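Side-chain contacts in spermidine N(1)-acetyltransferase (Thermoplasma acidophilum, PDB 3K9U), which transfers an acetyl group from acetyl-CoA to polyamines, which protects the cell against polyamine toxicity: residues E43-E48 with L89-L94; N52-S57 with I63-A68; W24-A29 with L94-T99. One frame throughout, in Å; residues are numbered along the deposited sequence.

Contact 1 of 3, residues E43-E48 with L89-L94; sequences EKYSKE and LLRLYL. With ACO (acetyl coenzyme *a), chain G.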
loop_
_atom_site.group_PDB
_atom_site.type_symbol
_atom_site.label_atom_id
_atom_site.label_comp_id
_atom_site.label_asym_id
_atom_site.label_seq_id
_atom_site.Cartn_x
_atom_site.Cartn_y
_atom_site.Cartn_z
ATOM N N GLU A 43 -5.800 -7.689 23.388
ATOM C CA GLU A 43 -6.296 -6.966 24.559
ATOM C C GLU A 43 -7.154 -5.744 24.192
ATOM O O GLU A 43 -8.283 -5.590 24.672
ATOM C CB GLU A 43 -5.117 -6.599 25.458
ATOM C CG GLU A 43 -4.379 -7.878 25.959
ATOM C CD GLU A 43 -3.445 -7.647 27.147
ATOM O OE1 GLU A 43 -2.530 -6.803 27.037
ATOM O OE2 GLU A 43 -3.628 -8.311 28.195
ATOM N N LYS A 44 -6.647 -4.905 23.304
ATOM C CA LYS A 44 -7.336 -3.689 22.950
ATOM C C LYS A 44 -8.443 -3.975 21.978
ATOM O O LYS A 44 -9.424 -3.272 21.977
ATOM C CB LYS A 44 -6.379 -2.655 22.352
ATOM C CG LYS A 44 -5.690 -1.794 23.395
ATOM C CD LYS A 44 -4.895 -2.608 24.450
ATOM C CE LYS A 44 -3.802 -1.753 25.119
ATOM N NZ LYS A 44 -2.995 -2.510 26.146
ATOM N N TYR A 45 -8.319 -5.035 21.183
ATOM C CA TYR A 45 -9.344 -5.356 20.200
ATOM C C TYR A 45 -10.125 -6.660 20.479
ATOM O O TYR A 45 -10.649 -7.273 19.576
ATOM C CB TYR A 45 -8.739 -5.309 18.772
ATOM C CG TYR A 45 -8.354 -3.896 18.354
ATOM C CD1 TYR A 45 -9.282 -3.052 17.740
ATOM C CD2 TYR A 45 -7.079 -3.393 18.599
ATOM C CE1 TYR A 45 -8.947 -1.738 17.370
ATOM C CE2 TYR A 45 -6.734 -2.078 18.239
ATOM C CZ TYR A 45 -7.677 -1.254 17.620
ATOM O OH TYR A 45 -7.353 0.055 17.263
ATOM N N SER A 46 -10.254 -7.056 21.736
ATOM C CA SER A 46 -11.182 -8.112 22.091
ATOM C C SER A 46 -12.613 -7.712 21.701
ATOM O O SER A 46 -12.952 -6.527 21.709
ATOM C CB SER A 46 -11.147 -8.368 23.609
ATOM O OG SER A 46 -11.854 -7.336 24.277
ATOM N N LYS A 47 -13.442 -8.710 21.390
ATOM C CA LYS A 47 -14.877 -8.499 21.167
ATOM C C LYS A 47 -15.536 -7.651 22.296
ATOM O O LYS A 47 -16.273 -6.716 22.016
ATOM C CB LYS A 47 -15.621 -9.836 21.059
ATOM C CG LYS A 47 -15.371 -10.546 19.711
ATOM C CD LYS A 47 -16.227 -11.823 19.525
ATOM C CE LYS A 47 -16.129 -12.367 18.098
ATOM N NZ LYS A 47 -14.918 -13.222 17.804
ATOM N N GLU A 48 -15.274 -7.987 23.550
ATOM C CA GLU A 48 -16.031 -7.369 24.624
ATOM C C GLU A 48 -15.653 -5.889 24.751
ATOM O O GLU A 48 -16.520 -5.021 24.842
ATOM C CB GLU A 48 -15.818 -8.094 25.943
ATOM C CG GLU A 48 -16.490 -9.434 26.024
ATOM C CD GLU A 48 -15.910 -10.444 25.048
ATOM O OE1 GLU A 48 -14.694 -10.390 24.789
ATOM O OE2 GLU A 48 -16.676 -11.282 24.538
ATOM N N LEU A 89 -7.258 12.890 18.721
ATOM C CA LEU A 89 -7.358 11.881 17.684
ATOM C C LEU A 89 -6.666 10.639 18.231
ATOM O O LEU A 89 -5.443 10.599 18.369
ATOM C CB LEU A 89 -6.700 12.370 16.387
ATOM C CG LEU A 89 -7.074 11.608 15.100
ATOM C CD1 LEU A 89 -6.520 12.326 13.836
ATOM C CD2 LEU A 89 -6.576 10.162 15.148
ATOM N N LEU A 90 -7.447 9.644 18.611
ATOM C CA LEU A 90 -6.892 8.503 19.332
ATOM C C LEU A 90 -6.433 7.428 18.398
ATOM O O LEU A 90 -5.504 6.726 18.707
ATOM C CB LEU A 90 -7.913 7.883 20.291
ATOM C CG LEU A 90 -8.417 8.780 21.417
ATOM C CD1 LEU A 90 -9.665 8.121 22.050
ATOM C CD2 LEU A 90 -7.317 9.059 22.467
ATOM N N ARG A 91 -7.096 7.302 17.257
ATOM C CA ARG A 91 -7.027 6.081 16.451
ATOM C C ARG A 91 -7.390 6.355 14.984
ATOM O O ARG A 91 -8.448 6.923 14.712
ATOM C CB ARG A 91 -8.046 5.098 17.050
ATOM C CG ARG A 91 -7.538 3.735 17.325
ATOM C CD ARG A 91 -7.871 3.200 18.709
ATOM N NE ARG A 91 -9.272 3.180 19.157
ATOM C CZ ARG A 91 -9.992 2.090 19.472
ATOM N NH1 ARG A 91 -11.218 2.237 19.967
ATOM N NH2 ARG A 91 -9.538 0.845 19.281
ATOM N N LEU A 92 -6.541 5.922 14.055
ATOM C CA LEU A 92 -6.855 5.990 12.627
ATOM C C LEU A 92 -6.077 4.951 11.868
ATOM O O LEU A 92 -4.859 5.065 11.719
ATOM C CB LEU A 92 -6.524 7.379 12.067
ATOM C CG LEU A 92 -6.682 7.650 10.581
ATOM C CD1 LEU A 92 -8.060 7.317 10.170
ATOM C CD2 LEU A 92 -6.378 9.112 10.273
ATOM N N TYR A 93 -6.797 3.954 11.372
ATOM C CA TYR A 93 -6.184 2.792 10.751
ATOM C C TYR A 93 -7.012 2.332 9.554
ATOM O O TYR A 93 -8.223 2.210 9.665
ATOM C CB TYR A 93 -6.058 1.640 11.773
ATOM C CG TYR A 93 -5.067 1.912 12.875
ATOM C CD1 TYR A 93 -3.709 1.699 12.679
ATOM C CD2 TYR A 93 -5.480 2.422 14.101
ATOM C CE1 TYR A 93 -2.792 1.971 13.666
ATOM C CE2 TYR A 93 -4.564 2.696 15.104
ATOM C CZ TYR A 93 -3.228 2.456 14.885
ATOM O OH TYR A 93 -2.311 2.722 15.870
ATOM N N LEU A 94 -6.337 2.076 8.431
ATOM C CA LEU A 94 -6.922 1.457 7.252
ATOM C C LEU A 94 -6.248 0.112 6.998
ATOM O O LEU A 94 -5.072 -0.077 7.375
ATOM C CB LEU A 94 -6.651 2.300 6.020
ATOM C CG LEU A 94 -7.019 3.775 6.095
ATOM C CD1 LEU A 94 -6.671 4.524 4.750
ATOM C CD2 LEU A 94 -8.495 3.909 6.472
HETATM N N1A ACO G . 3.210 3.991 2.090
HETATM C C2A ACO G . 3.897 5.092 2.477
HETATM N N3A ACO G . 3.288 6.247 2.803
HETATM C C4A ACO G . 1.947 6.359 2.802
HETATM C C5A ACO G . 1.176 5.187 2.395
HETATM C C6A ACO G . 1.893 3.951 2.041
HETATM N N6A ACO G . 1.242 2.828 1.647
HETATM N N7A ACO G . -0.097 5.532 2.458
HETATM C C8A ACO G . -0.145 6.814 2.854
HETATM N N9A ACO G . 1.075 7.319 3.088
HETATM C C1B ACO G . 1.330 8.733 3.514
HETATM C C2B ACO G . 2.281 9.511 2.603
HETATM O O2B ACO G . 2.945 10.586 3.319
HETATM C C3B ACO G . 1.385 10.099 1.553
HETATM O O3B ACO G . 1.966 11.274 0.954
HETATM P P3B ACO G . 2.792 11.059 -0.439
HETATM O O7A ACO G . 1.707 10.930 -1.429
HETATM O O8A ACO G . 3.599 9.786 -0.208
HETATM O O9A ACO G . 3.607 12.341 -0.465
HETATM C C4B ACO G . 0.071 10.315 2.281
HETATM O O4B ACO G . 0.116 9.488 3.452
HETATM C C5B ACO G . -1.147 9.953 1.459
HETATM O O5B ACO G . -2.337 10.562 1.982
HETATM P P1A ACO G . -3.724 9.746 2.062
HETATM O O1A ACO G . -3.953 8.968 0.774
HETATM O O2A ACO G . -4.816 10.662 2.549
HETATM O O3A ACO G . -3.329 8.709 3.249
HETATM P P2A ACO G . -4.215 7.397 3.614
HETATM O O4A ACO G . -3.322 6.206 3.354
HETATM O O5A ACO G . -5.605 7.491 2.996
HETATM O O6A ACO G . -4.401 7.549 5.184
HETATM C CBP ACO G . -3.204 6.687 7.061
HETATM C CCP ACO G . -3.297 7.811 6.044
HETATM C CDP ACO G . -2.085 6.982 8.040
HETATM C CEP ACO G . -4.527 6.668 7.822
HETATM C CAP ACO G . -2.988 5.328 6.356
HETATM O OAP ACO G . -1.838 5.347 5.501
HETATM C C9P ACO G . -2.857 4.171 7.307
HETATM O O9P ACO G . -3.860 3.660 7.772
HETATM N N8P ACO G . -1.638 3.792 7.607
HETATM C C7P ACO G . -1.319 2.754 8.561
HETATM C C6P ACO G . -1.806 3.012 9.978
HETATM C C5P ACO G . -1.292 4.289 10.609
HETATM O O5P ACO G . -0.127 4.646 10.512
HETATM N N4P ACO G . -2.180 4.979 11.329
HETATM C C3P ACO G . -1.801 6.160 12.103
HETATM C C2P ACO G . -1.437 5.752 13.523
HETATM S S1P ACO G . -1.239 7.144 14.594
HETATM C C ACO G . -2.749 7.308 15.339
HETATM O O ACO G . -3.599 6.450 15.132
HETATM C CH3 ACO G . -3.039 8.471 16.270
#

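Contact 2 of 3, residues N52-S57 with I63-A68; sequences NEIVRS and ILFLGA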
loop_
_atom_site.group_PDB
_atom_site.type_symbol
_atom_site.label_atom_id
_atom_site.label_comp_id
_atom_site.label_asym_id
_atom_site.label_seq_id
_atom_site.Cartn_x
_atom_site.Cartn_y
_atom_site.Cartn_z
ATOM N N ASN A 52 -18.194 -2.501 23.892
ATOM C CA ASN A 52 -18.445 -1.459 24.877
ATOM C C ASN A 52 -18.096 -0.103 24.292
ATOM O O ASN A 52 -18.862 0.855 24.466
ATOM C CB ASN A 52 -17.658 -1.720 26.167
ATOM C CG ASN A 52 -17.998 -0.744 27.282
ATOM O OD1 ASN A 52 -19.171 -0.544 27.635
ATOM N ND2 ASN A 52 -16.964 -0.156 27.878
ATOM N N GLU A 53 -16.974 -0.024 23.566
ATOM C CA GLU A 53 -16.557 1.260 22.970
ATOM C C GLU A 53 -17.508 1.714 21.877
ATOM O O GLU A 53 -17.849 2.888 21.799
ATOM C CB GLU A 53 -15.142 1.198 22.406
ATOM C CG GLU A 53 -14.040 1.152 23.484
ATOM C CD GLU A 53 -12.690 0.670 22.908
ATOM O OE1 GLU A 53 -12.670 0.153 21.777
ATOM O OE2 GLU A 53 -11.658 0.792 23.576
ATOM N N ILE A 54 -17.931 0.762 21.039
ATOM C CA ILE A 54 -18.904 1.044 19.994
ATOM C C ILE A 54 -20.206 1.544 20.619
ATOM O O ILE A 54 -20.753 2.537 20.131
ATOM C CB ILE A 54 -19.146 -0.207 19.098
ATOM C CG1 ILE A 54 -17.887 -0.544 18.274
ATOM C CG2 ILE A 54 -20.344 -0.027 18.171
ATOM C CD1 ILE A 54 -18.019 -1.860 17.444
ATOM N N VAL A 55 -20.699 0.893 21.690
ATOM C CA VAL A 55 -21.965 1.322 22.309
ATOM C C VAL A 55 -21.848 2.704 22.938
ATOM O O VAL A 55 -22.751 3.522 22.787
ATOM C CB VAL A 55 -22.543 0.312 23.345
ATOM C CG1 VAL A 55 -23.863 0.865 24.027
ATOM C CG2 VAL A 55 -22.816 -1.027 22.668
ATOM N N ARG A 56 -20.730 2.962 23.616
ATOM C CA ARG A 56 -20.442 4.288 24.182
ATOM C C ARG A 56 -20.483 5.355 23.102
ATOM O O ARG A 56 -21.097 6.413 23.291
ATOM C CB ARG A 56 -19.053 4.325 24.858
ATOM C CG ARG A 56 -19.058 3.723 26.269
ATOM C CD ARG A 56 -17.653 3.590 26.854
ATOM N NE ARG A 56 -17.028 4.897 27.078
ATOM C CZ ARG A 56 -15.937 5.367 26.453
ATOM N NH1 ARG A 56 -15.262 4.654 25.533
ATOM N NH2 ARG A 56 -15.499 6.593 26.768
ATOM N N SER A 57 -19.832 5.059 21.974
ATOM C CA SER A 57 -19.750 5.998 20.864
ATOM C C SER A 57 -21.122 6.349 20.281
ATOM O O SER A 57 -21.261 7.332 19.574
ATOM C CB SER A 57 -18.862 5.429 19.755
ATOM O OG SER A 57 -19.606 4.610 18.863
ATOM N N ILE A 63 -17.887 11.560 21.537
ATOM C CA ILE A 63 -17.045 10.485 20.998
ATOM C C ILE A 63 -17.405 10.202 19.540
ATOM O O ILE A 63 -18.527 9.790 19.231
ATOM C CB ILE A 63 -17.153 9.199 21.829
ATOM C CG1 ILE A 63 -16.588 9.421 23.237
ATOM C CG2 ILE A 63 -16.396 8.041 21.140
ATOM C CD1 ILE A 63 -17.051 8.340 24.212
ATOM N N LEU A 64 -16.448 10.431 18.643
ATOM C CA LEU A 64 -16.636 10.162 17.228
ATOM C C LEU A 64 -15.913 8.886 16.898
ATOM O O LEU A 64 -14.686 8.811 17.057
ATOM C CB LEU A 64 -16.051 11.272 16.371
ATOM C CG LEU A 64 -16.650 12.679 16.400
ATOM C CD1 LEU A 64 -16.813 13.195 17.813
ATOM C CD2 LEU A 64 -15.739 13.628 15.582
ATOM N N PHE A 65 -16.653 7.903 16.392
ATOM C CA PHE A 65 -16.086 6.600 16.073
ATOM C C PHE A 65 -16.712 6.190 14.740
ATOM O O PHE A 65 -17.851 5.701 14.679
ATOM C CB PHE A 65 -16.383 5.634 17.234
ATOM C CG PHE A 65 -15.484 4.405 17.320
ATOM C CD1 PHE A 65 -14.248 4.330 16.700
ATOM C CD2 PHE A 65 -15.878 3.341 18.113
ATOM C CE1 PHE A 65 -13.458 3.186 16.829
ATOM C CE2 PHE A 65 -15.091 2.205 18.265
ATOM C CZ PHE A 65 -13.886 2.116 17.621
ATOM N N LEU A 66 -15.952 6.432 13.668
ATOM C CA LEU A 66 -16.458 6.304 12.298
ATOM C C LEU A 66 -15.699 5.236 11.533
ATOM O O LEU A 66 -14.520 5.027 11.770
ATOM C CB LEU A 66 -16.305 7.632 11.553
ATOM C CG LEU A 66 -16.700 8.933 12.238
ATOM C CD1 LEU A 66 -16.305 10.140 11.415
ATOM C CD2 LEU A 66 -18.201 8.963 12.505
ATOM N N GLY A 67 -16.396 4.586 10.603
ATOM C CA GLY A 67 -15.828 3.614 9.685
ATOM C C GLY A 67 -15.843 4.121 8.250
ATOM O O GLY A 67 -16.730 4.907 7.860
ATOM N N ALA A 68 -14.831 3.700 7.479
ATOM C CA ALA A 68 -14.802 3.898 6.044
ATOM C C ALA A 68 -15.224 2.593 5.370
ATOM O O ALA A 68 -14.607 1.542 5.580
ATOM C CB ALA A 68 -13.380 4.342 5.575
HETATM O O HOH W 1 -20.253 5.400 16.434
HETATM O O HOH W 2 -20.943 9.612 18.799
#

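Contact 3 of 3, residues W24-A29 with L94-T99; sequences WKWTYA and LKPEYT. With ACO (acetyl coenzyme *a), chain G.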
loop_
_atom_site.group_PDB
_atom_site.type_symbol
_atom_site.label_atom_id
_atom_site.label_comp_id
_atom_site.label_asym_id
_atom_site.label_seq_id
_atom_site.Cartn_x
_atom_site.Cartn_y
_atom_site.Cartn_z
ATOM N N TRP A 24 -2.262 -2.988 12.083
ATOM C CA TRP A 24 -1.214 -2.931 13.105
ATOM C C TRP A 24 -0.023 -3.787 12.666
ATOM O O TRP A 24 1.116 -3.368 12.807
ATOM C CB TRP A 24 -1.734 -3.403 14.489
ATOM C CG TRP A 24 -2.033 -2.299 15.430
ATOM C CD1 TRP A 24 -3.079 -1.420 15.361
ATOM C CD2 TRP A 24 -1.263 -1.917 16.580
ATOM N NE1 TRP A 24 -3.002 -0.507 16.399
ATOM C CE2 TRP A 24 -1.894 -0.792 17.156
ATOM C CE3 TRP A 24 -0.089 -2.408 17.170
ATOM C CZ2 TRP A 24 -1.399 -0.161 18.317
ATOM C CZ3 TRP A 24 0.417 -1.774 18.321
ATOM C CH2 TRP A 24 -0.239 -0.669 18.881
ATOM N N LYS A 25 -0.281 -4.976 12.120
ATOM C CA LYS A 25 0.831 -5.875 11.742
ATOM C C LYS A 25 1.672 -5.260 10.622
ATOM O O LYS A 25 2.913 -5.422 10.572
ATOM C CB LYS A 25 0.334 -7.260 11.314
ATOM C CG LYS A 25 -0.185 -8.138 12.453
ATOM C CD LYS A 25 -0.615 -9.471 11.879
ATOM C CE LYS A 25 -0.928 -10.496 12.929
ATOM N NZ LYS A 25 -1.649 -11.670 12.325
ATOM N N TRP A 26 0.988 -4.566 9.723
ATOM C CA TRP A 26 1.652 -3.911 8.604
ATOM C C TRP A 26 2.347 -2.606 9.053
ATOM O O TRP A 26 3.518 -2.450 8.803
ATOM C CB TRP A 26 0.657 -3.615 7.500
ATOM C CG TRP A 26 1.258 -2.851 6.324
ATOM C CD1 TRP A 26 2.047 -3.369 5.324
ATOM C CD2 TRP A 26 1.111 -1.453 6.024
ATOM N NE1 TRP A 26 2.371 -2.379 4.414
ATOM C CE2 TRP A 26 1.834 -1.196 4.837
ATOM C CE3 TRP A 26 0.418 -0.398 6.626
ATOM C CZ2 TRP A 26 1.869 0.056 4.239
ATOM C CZ3 TRP A 26 0.475 0.871 6.031
ATOM C CH2 TRP A 26 1.195 1.071 4.850
ATOM N N THR A 27 1.631 -1.702 9.723
ATOM C CA THR A 27 2.198 -0.405 10.134
ATOM C C THR A 27 3.353 -0.490 11.123
ATOM O O THR A 27 4.260 0.305 11.086
ATOM C CB THR A 27 1.169 0.476 10.851
ATOM O OG1 THR A 27 -0.109 0.375 10.204
ATOM C CG2 THR A 27 1.645 1.936 10.834
ATOM N N TYR A 28 3.305 -1.446 12.042
ATOM C CA TYR A 28 4.313 -1.509 13.081
ATOM C C TYR A 28 5.333 -2.638 12.870
ATOM O O TYR A 28 6.077 -2.993 13.788
ATOM C CB TYR A 28 3.604 -1.609 14.424
ATOM C CG TYR A 28 2.721 -0.400 14.725
ATOM C CD1 TYR A 28 3.275 0.794 15.115
ATOM C CD2 TYR A 28 1.332 -0.483 14.676
ATOM C CE1 TYR A 28 2.488 1.908 15.405
ATOM C CE2 TYR A 28 0.522 0.637 14.958
ATOM C CZ TYR A 28 1.124 1.831 15.321
ATOM O OH TYR A 28 0.377 2.947 15.604
ATOM N N ALA A 29 5.374 -3.195 11.668
ATOM C CA ALA A 29 6.315 -4.289 11.380
ATOM C C ALA A 29 7.776 -3.948 11.742
ATOM O O ALA A 29 8.477 -4.769 12.353
ATOM C CB ALA A 29 6.234 -4.756 9.888
ATOM N N LEU A 94 -6.337 2.076 8.431
ATOM C CA LEU A 94 -6.922 1.457 7.252
ATOM C C LEU A 94 -6.248 0.112 6.998
ATOM O O LEU A 94 -5.072 -0.077 7.375
ATOM C CB LEU A 94 -6.651 2.300 6.020
ATOM C CG LEU A 94 -7.019 3.775 6.095
ATOM C CD1 LEU A 94 -6.671 4.524 4.750
ATOM C CD2 LEU A 94 -8.495 3.909 6.472
ATOM N N LYS A 95 -6.960 -0.774 6.290
ATOM C CA LYS A 95 -6.342 -1.931 5.655
ATOM C C LYS A 95 -5.220 -1.451 4.760
ATOM O O LYS A 95 -5.411 -0.507 3.989
ATOM C CB LYS A 95 -7.328 -2.707 4.784
ATOM C CG LYS A 95 -8.216 -3.690 5.499
ATOM C CD LYS A 95 -8.983 -4.623 4.472
ATOM C CE LYS A 95 -8.223 -5.933 4.012
ATOM N NZ LYS A 95 -7.648 -5.928 2.591
ATOM N N PRO A 96 -4.055 -2.122 4.820
ATOM C CA PRO A 96 -2.874 -1.639 4.075
ATOM C C PRO A 96 -3.101 -1.429 2.597
ATOM O O PRO A 96 -2.586 -0.461 2.012
ATOM C CB PRO A 96 -1.837 -2.730 4.308
ATOM C CG PRO A 96 -2.260 -3.321 5.662
ATOM C CD PRO A 96 -3.741 -3.264 5.702
ATOM N N GLU A 97 -3.882 -2.302 1.985
ATOM C CA GLU A 97 -4.074 -2.233 0.536
ATOM C C GLU A 97 -5.052 -1.113 0.128
ATOM O O GLU A 97 -5.203 -0.866 -1.056
ATOM C CB GLU A 97 -4.421 -3.617 -0.099
ATOM C CG GLU A 97 -5.351 -4.507 0.695
ATOM C CD GLU A 97 -4.612 -5.354 1.763
ATOM O OE1 GLU A 97 -3.856 -6.296 1.371
ATOM O OE2 GLU A 97 -4.785 -5.083 2.979
ATOM N N TYR A 98 -5.682 -0.462 1.116
ATOM C CA TYR A 98 -6.563 0.680 0.908
ATOM C C TYR A 98 -5.901 2.005 1.293
ATOM O O TYR A 98 -6.558 3.023 1.220
ATOM C CB TYR A 98 -7.871 0.516 1.709
ATOM C CG TYR A 98 -8.789 -0.488 1.056
ATOM C CD1 TYR A 98 -9.724 -0.075 0.109
ATOM C CD2 TYR A 98 -8.671 -1.855 1.308
ATOM C CE1 TYR A 98 -10.559 -0.997 -0.547
ATOM C CE2 TYR A 98 -9.509 -2.791 0.639
ATOM C CZ TYR A 98 -10.446 -2.333 -0.271
ATOM O OH TYR A 98 -11.282 -3.176 -0.935
ATOM N N THR A 99 -4.610 1.985 1.669
ATOM C CA THR A 99 -3.878 3.224 1.984
ATOM C C THR A 99 -3.468 3.942 0.706
ATOM O O THR A 99 -3.506 3.360 -0.348
ATOM C CB THR A 99 -2.594 2.971 2.795
ATOM O OG1 THR A 99 -1.703 2.118 2.042
ATOM C CG2 THR A 99 -2.934 2.334 4.188
HETATM N N1A ACO G . 3.210 3.991 2.090
HETATM C C2A ACO G . 3.897 5.092 2.477
HETATM N N3A ACO G . 3.288 6.247 2.803
HETATM C C4A ACO G . 1.947 6.359 2.802
HETATM C C5A ACO G . 1.176 5.187 2.395
HETATM C C6A ACO G . 1.893 3.951 2.041
HETATM N N6A ACO G . 1.242 2.828 1.647
HETATM N N7A ACO G . -0.097 5.532 2.458
HETATM C C8A ACO G . -0.145 6.814 2.854
HETATM N N9A ACO G . 1.075 7.319 3.088
HETATM C C1B ACO G . 1.330 8.733 3.514
HETATM C C2B ACO G . 2.281 9.511 2.603
HETATM O O2B ACO G . 2.945 10.586 3.319
HETATM C C3B ACO G . 1.385 10.099 1.553
HETATM O O3B ACO G . 1.966 11.274 0.954
HETATM P P3B ACO G . 2.792 11.059 -0.439
HETATM O O7A ACO G . 1.707 10.930 -1.429
HETATM O O8A ACO G . 3.599 9.786 -0.208
HETATM O O9A ACO G . 3.607 12.341 -0.465
HETATM C C4B ACO G . 0.071 10.315 2.281
HETATM O O4B ACO G . 0.116 9.488 3.452
HETATM C C5B ACO G . -1.147 9.953 1.459
HETATM O O5B ACO G . -2.337 10.562 1.982
HETATM P P1A ACO G . -3.724 9.746 2.062
HETATM O O1A ACO G . -3.953 8.968 0.774
HETATM O O2A ACO G . -4.816 10.662 2.549
HETATM O O3A ACO G . -3.329 8.709 3.249
HETATM P P2A ACO G . -4.215 7.397 3.614
HETATM O O4A ACO G . -3.322 6.206 3.354
HETATM O O5A ACO G . -5.605 7.491 2.996
HETATM O O6A ACO G . -4.401 7.549 5.184
HETATM C CBP ACO G . -3.204 6.687 7.061
HETATM C CCP ACO G . -3.297 7.811 6.044
HETATM C CDP ACO G . -2.085 6.982 8.040
HETATM C CEP ACO G . -4.527 6.668 7.822
HETATM C CAP ACO G . -2.988 5.328 6.356
HETATM O OAP ACO G . -1.838 5.347 5.501
HETATM C C9P ACO G . -2.857 4.171 7.307
HETATM O O9P ACO G . -3.860 3.660 7.772
HETATM N N8P ACO G . -1.638 3.792 7.607
HETATM C C7P ACO G . -1.319 2.754 8.561
HETATM C C6P ACO G . -1.806 3.012 9.978
HETATM C C5P ACO G . -1.292 4.289 10.609
HETATM O O5P ACO G . -0.127 4.646 10.512
HETATM N N4P ACO G . -2.180 4.979 11.329
HETATM C C3P ACO G . -1.801 6.160 12.103
HETATM C C2P ACO G . -1.437 5.752 13.523
HETATM S S1P ACO G . -1.239 7.144 14.594
HETATM C C ACO G . -2.749 7.308 15.339
HETATM O O ACO G . -3.599 6.450 15.132
HETATM C CH3 ACO G . -3.039 8.471 16.270
#

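Contact 1 of 3, residues E43-E48 with L89-L94
Tyr45 OH takes a hydrogen bond from Arg91 NH2 at 3.1 Å, the N-H pointing to the oxygen at 151°. The phenol oxygen sits at the edge of the guanidinium, tilted somewhat from its plane, and the two planes are turned 44° against each other. Arg91 NH2 also approaches the phenol ring obliquely, 3.3 Å from Tyr45 CZ, while Arg91 CD packs 3.5 Å from Tyr45 OH, the two side chains sliding past each other in opposite directions. The Arg91 chain, bent at chi2 and chi3 (54°), passes beside the phenol oxygen and brings NH2 to it. Its other nitrogens are held too: NE forms a salt bridge with Glu79 and NH1 with Glu53. Tyr45 OH also comes near Tyr93 CD2; Arg91 CG lies at the edge of that ring, in its plane. Tyr93 CD1 lies 3.6 Å from C6P of acetyl-CoA. The strand 89-94 pairs with the cofactor through its backbone, Leu92 O accepting from N4P at 2.7 Å and Leu94 N giving to O9P at 3.0 Å, as in GNAT enzymes generally. Leu90 and Arg91 form a classic beta bulge opposite Glu79. With two carboxylates and a phenol around it, the guanidinium's positive charge is probably well balanced.

Contact 2 of 3, residues N52-S57 with I63-A68
The Phe65 ring meets helix 47-59 with Ser57 CB at its edge, near the ring plane, whereas Ile54 CG1 comes up obliquely, 3.9 Å from Phe65 CE2. The other flat group, the Arg56 guanidinium, has Ile63 CD1 over one face, 3.5 Å from Arg56 NH2. This is helix-on-sheet packing within the GNAT fold: helix 47-59 turns back into strand 63-70, and the short axes of 52-57 and 63-68 pass 8.4 Å apart, their directions 116° from one another. Ile63 and Phe65 both point toward the helix; Leu64 between them points away, and its side chain touches Ile114 of helix 103-118. With CG anti to the backbone N (chi1 -159°), the Phe65 ring extends along the helix to Ile54, the two side chains crossing at about a right angle. Ser57 fits between the two strand residues, its CB 3.5 Å from Phe65 CB and 3.8 Å from Ile63 CG2. Ser57 OG turns back to its own helix and donates to Ile54 O at 2.7 Å, approaching 23° out of the carbonyl plane, which keeps this buried polar group satisfied beside apolar neighbours. A water lies 2.6 Å from Ser57 OG and 3.0 Å from Phe65 O, linking the two.

Contact 3 of 3, residues W24-A29 with L94-T99
Trp26 and Pro96 carry most of this contact, with Thr99 adding a smaller share. Pro96 lies over one face of the indole: its CB stands 3.8 Å from the centroid of the five-membered ring and only 16° off the normal, a CH-pi contact, while Pro96 CG reaches Trp26 CB at 3.5 Å. A chi1 of 176° sets Trp26 CG opposite the backbone N and carries the indole out from helix 13-27, its six-membered ring extending to acetyl-CoA. There the rim touches the pantetheine arm, Trp26 CZ3 lying 3.6 Å from C7P with N8P in the ring plane, and Trp26 CH2 is 3.7 Å from N6A of the adenine. NE1 looks the other way and hydrogen-bonds to the backbone O of Glu97 of the second subunit, so this ring also joins the dimer interface. Thr99 CG2 approaches the indole obliquely, 4.1 Å from Trp26 CZ3. Thr99 OG1 donates to Pro96 O at 2.7 Å and accepts from N6A of acetyl-CoA at 3.1 Å, which ties the adenine amino group to the 3-10 turn 96-98. Together the tryptophan, the turn and the end of strand 86-94 wall the acetyl-CoA pocket of a GNAT acetyltransferase where the pantetheine and adenine meet.

Contacts 1 and 3 share Leu94 and both touch acetyl-CoA: strand 86-94 follows the acetyl and pantetheine end, and the turn after it reaches the adenine. Their centres lie 13 Å apart, joined by the probable hydrogen bond of Tyr93 OH to Tyr28 OH at 2.7 Å. Tyr93 is also about 7 Å, side chain to side chain, from Tyr138, probably the proton donor. Contact 2 sits further back, the Phe65 side chain about 11 Å from the bound acetyl-CoA, yet it leans on contact 1, 10 Å away between centres, through the Glu53 OE1 to Arg91 NH1 salt bridge of 3.1 Å. Contacts 2 and 3 do not touch, and their centres are 21 Å apart.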